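Local atomic coordinates of probable acrylyl-CoA reductase AcuI (Escherichia coli, PDB entry 1O89), a protein that probably catalyses the NADPH-dependent reduction of acryloyl-CoA to propanoyl-CoA and works as a homodimer. Residues E48-T52 with S93-F98. Residues are numbered along the deposited sequence; the frame is centred on the assembly and turned at random.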
ATOM      1  N   GLU A  48      16.579  20.091  25.344  1.00 62.88           N
ATOM      2  CA  GLU A  48      17.792  20.093  24.528  1.00 66.22           C
ATOM      3  C   GLU A  48      17.455  20.340  23.052  1.00 64.52           C
ATOM      4  O   GLU A  48      16.455  19.838  22.535  1.00 62.55           O
ATOM      5  CB  GLU A  48      18.565  18.774  24.685  1.00 70.11           C
ATOM      6  CG  GLU A  48      19.293  18.649  26.017  1.00 75.19           C
ATOM      7  CD  GLU A  48      20.229  17.448  26.092  1.00 83.25           C
ATOM      8  OE1 GLU A  48      20.967  17.182  25.106  1.00 86.98           O
ATOM      9  OE2 GLU A  48      20.247  16.776  27.158  1.00 87.16           O
ATOM     10  N   GLY A  49      18.298  21.135  22.400  1.00 65.89           N
ATOM     11  CA  GLY A  49      18.145  21.496  20.996  1.00 64.66           C
ATOM     12  C   GLY A  49      19.178  22.543  20.598  1.00 66.91           C
ATOM     13  O   GLY A  49      19.664  23.303  21.445  1.00 68.24           O
ATOM     14  N   ASP A  50      19.529  22.573  19.313  1.00 67.76           N
ATOM     15  CA  ASP A  50      20.528  23.527  18.808  1.00 70.71           C
ATOM     16  C   ASP A  50      19.918  24.749  18.101  1.00 68.11           C
ATOM     17  O   ASP A  50      20.645  25.601  17.609  1.00 70.95           O
ATOM     18  CB  ASP A  50      21.570  22.836  17.903  1.00 75.32           C
ATOM     19  CG  ASP A  50      20.951  21.898  16.885  1.00 74.76           C
ATOM     20  OD1 ASP A  50      19.780  22.102  16.506  1.00 70.91           O
ATOM     21  OD2 ASP A  50      21.567  20.919  16.411  1.00 79.55           O
ATOM     22  N   VAL A  51      18.592  24.838  18.060  1.00 63.02           N
ATOM     23  CA  VAL A  51      17.919  26.017  17.521  1.00 60.90           C
ATOM     24  C   VAL A  51      16.814  26.443  18.469  1.00 57.48           C
ATOM     25  O   VAL A  51      15.925  25.651  18.799  1.00 54.57           O
ATOM     26  CB  VAL A  51      17.315  25.773  16.118  1.00 59.67           C
ATOM     27  CG1 VAL A  51      16.809  27.084  15.519  1.00 59.13           C
ATOM     28  CG2 VAL A  51      18.335  25.122  15.192  1.00 63.51           C
ATOM     29  N   THR A  52      16.889  27.694  18.915  1.00 58.08           N
ATOM     30  CA  THR A  52      15.817  28.316  19.677  1.00 56.09           C
ATOM     31  C   THR A  52      15.021  29.258  18.771  1.00 55.19           C
ATOM     32  O   THR A  52      15.602  30.059  18.043  1.00 57.45           O
ATOM     33  CB  THR A  52      16.393  29.056  20.888  1.00 58.26           C
ATOM     34  OG1 THR A  52      17.128  28.133  21.689  1.00 59.45           O
ATOM     35  CG2 THR A  52      15.292  29.546  21.826  1.00 56.69           C
ATOM     36  N   SER A  93      21.010  29.986  17.165  1.00 77.60           N
ATOM     37  CA  SER A  93      21.269  28.749  16.438  1.00 77.89           C
ATOM     38  C   SER A  93      22.742  28.341  16.465  1.00 83.59           C
ATOM     39  O   SER A  93      23.612  29.152  16.190  1.00 88.49           O
ATOM     40  CB  SER A  93      20.810  28.894  14.985  1.00 77.23           C
ATOM     41  OG  SER A  93      20.968  27.677  14.275  1.00 77.44           O
ATOM     42  N   GLU A  94      23.002  27.087  16.827  1.00 83.85           N
ATOM     43  CA  GLU A  94      24.300  26.448  16.606  1.00 89.84           C
ATOM     44  C   GLU A  94      24.278  25.620  15.315  1.00 90.31           C
ATOM     45  O   GLU A  94      25.323  25.194  14.841  1.00 96.00           O
ATOM     46  CB  GLU A  94      24.676  25.537  17.780  1.00 90.58           C
ATOM     47  CG  GLU A  94      24.879  26.243  19.120  1.00 92.21           C
ATOM     48  CD  GLU A  94      24.218  25.501  20.274  1.00 89.54           C
ATOM     49  OE1 GLU A  94      24.876  24.652  20.913  1.00 91.63           O
ATOM     50  OE2 GLU A  94      23.026  25.764  20.532  1.00 87.55           O
ATOM     51  N   ASP A  95      23.087  25.369  14.773  1.00 85.36           N
ATOM     52  CA  ASP A  95      22.944  24.703  13.478  1.00 85.92           C
ATOM     53  C   ASP A  95      23.395  25.673  12.362  1.00 89.26           C
ATOM     54  O   ASP A  95      22.803  26.743  12.209  1.00 87.31           O
ATOM     55  CB  ASP A  95      21.480  24.280  13.268  1.00 80.04           C
ATOM     56  CG  ASP A  95      21.307  23.291  12.124  1.00 81.37           C
ATOM     57  OD1 ASP A  95      21.905  23.500  11.047  1.00 83.93           O
ATOM     58  OD2 ASP A  95      20.578  22.278  12.211  1.00 78.83           O
ATOM     59  N   PRO A  96      24.425  25.309  11.590  1.00 94.57           N
ATOM     60  CA  PRO A  96      24.998  26.217  10.582  1.00 98.99           C
ATOM     61  C   PRO A  96      23.989  26.855   9.630  1.00 95.83           C
ATOM     62  O   PRO A  96      24.165  28.015   9.267  1.00 97.92           O
ATOM     63  CB  PRO A  96      25.944  25.312   9.772  1.00104.77           C
ATOM     64  CG  PRO A  96      26.250  24.159  10.640  1.00104.88           C
ATOM     65  CD  PRO A  96      25.122  24.011  11.618  1.00 97.66           C
ATOM     66  N   ARG A  97      22.964  26.106   9.230  1.00 91.42           N
ATOM     67  CA  ARG A  97      22.037  26.560   8.189  1.00 89.51           C
ATOM     68  C   ARG A  97      20.869  27.442   8.666  1.00 83.49           C
ATOM     69  O   ARG A  97      20.077  27.901   7.846  1.00 81.99           O
ATOM     70  CB  ARG A  97      21.517  25.368   7.370  1.00 88.99           C
ATOM     71  CG  ARG A  97      20.674  24.367   8.141  1.00 85.36           C
ATOM     72  CD  ARG A  97      21.210  22.932   8.081  1.00 89.37           C
ATOM     73  NE  ARG A  97      20.383  22.040   8.900  1.00 86.30           N
ATOM     74  CZ  ARG A  97      20.027  20.798   8.578  1.00 86.74           C
ATOM     75  NH1 ARG A  97      20.418  20.228   7.441  1.00 91.17           N
ATOM     76  NH2 ARG A  97      19.265  20.111   9.418  1.00 83.90           N
ATOM     77  N   PHE A  98      20.768  27.679   9.971  1.00 80.57           N
ATOM     78  CA  PHE A  98      19.783  28.612  10.520  1.00 76.10           C
ATOM     79  C   PHE A  98      20.463  29.795  11.204  1.00 78.88           C
ATOM     80  O   PHE A  98      21.424  29.623  11.956  1.00 81.41           O
ATOM     81  CB  PHE A  98      18.845  27.904  11.500  1.00 70.86           C
ATOM     82  CG  PHE A  98      17.994  26.859  10.856  1.00 67.73           C
ATOM     83  CD1 PHE A  98      16.869  27.217  10.129  1.00 65.36           C
ATOM     84  CD2 PHE A  98      18.330  25.519  10.949  1.00 68.37           C
ATOM     85  CE1 PHE A  98      16.092  26.252   9.507  1.00 63.33           C
ATOM     86  CE2 PHE A  98      17.550  24.549  10.337  1.00 66.71           C
ATOM     87  CZ  PHE A  98      16.431  24.917   9.616  1.00 63.94           C
TER
HETATM   88  O   HOH W   1      20.079  19.655  14.312  1.00 59.10           O
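Val51 and Ser93 form an antiparallel, non-hydrogen-bonded pair where strand 51-59 begins and strand 85-93 ends, in the GroES-like domain. Beyond the pair, the carbonyl of Asp50 accepts the backbone N-H of Glu94, with N to O 2.9 Å and a nearly straight N-H...O angle of 163°. The CA of Ser93 adds a C-H...O contact to the same oxygen. Val51 touches the turn through one methyl. Its CG2 lies 3.8 Å from Ser93 OG and 3.8 Å from Asp95 CB, and approaches the Phe98 ring obliquely. Ser93 OG points away from its own backbone N (chi1 -176°) and donates to Asp95 O over 2.9 Å. That oxygen also accepts Phe98 N, which closes the type I turn from Asp95 to Phe98. The Asp95 carboxylate forms a salt bridge with Arg97, OD1 to NE 3.0 Å. Asp50 OD1 sits 4.4 Å from Asp95 OD2. Arg97 and the backbone N-H of Gly127, which binds Asp50 OD1, probably ease this like-charge approach. A water donates to Asp50 OD2 and, weakly, to Asp95 OD2. Asp50 and Val51 form a classic beta bulge opposite Val125 of strand 122-125, while Val51 and Phe98 both pack on Leu130, just before strand 131-132.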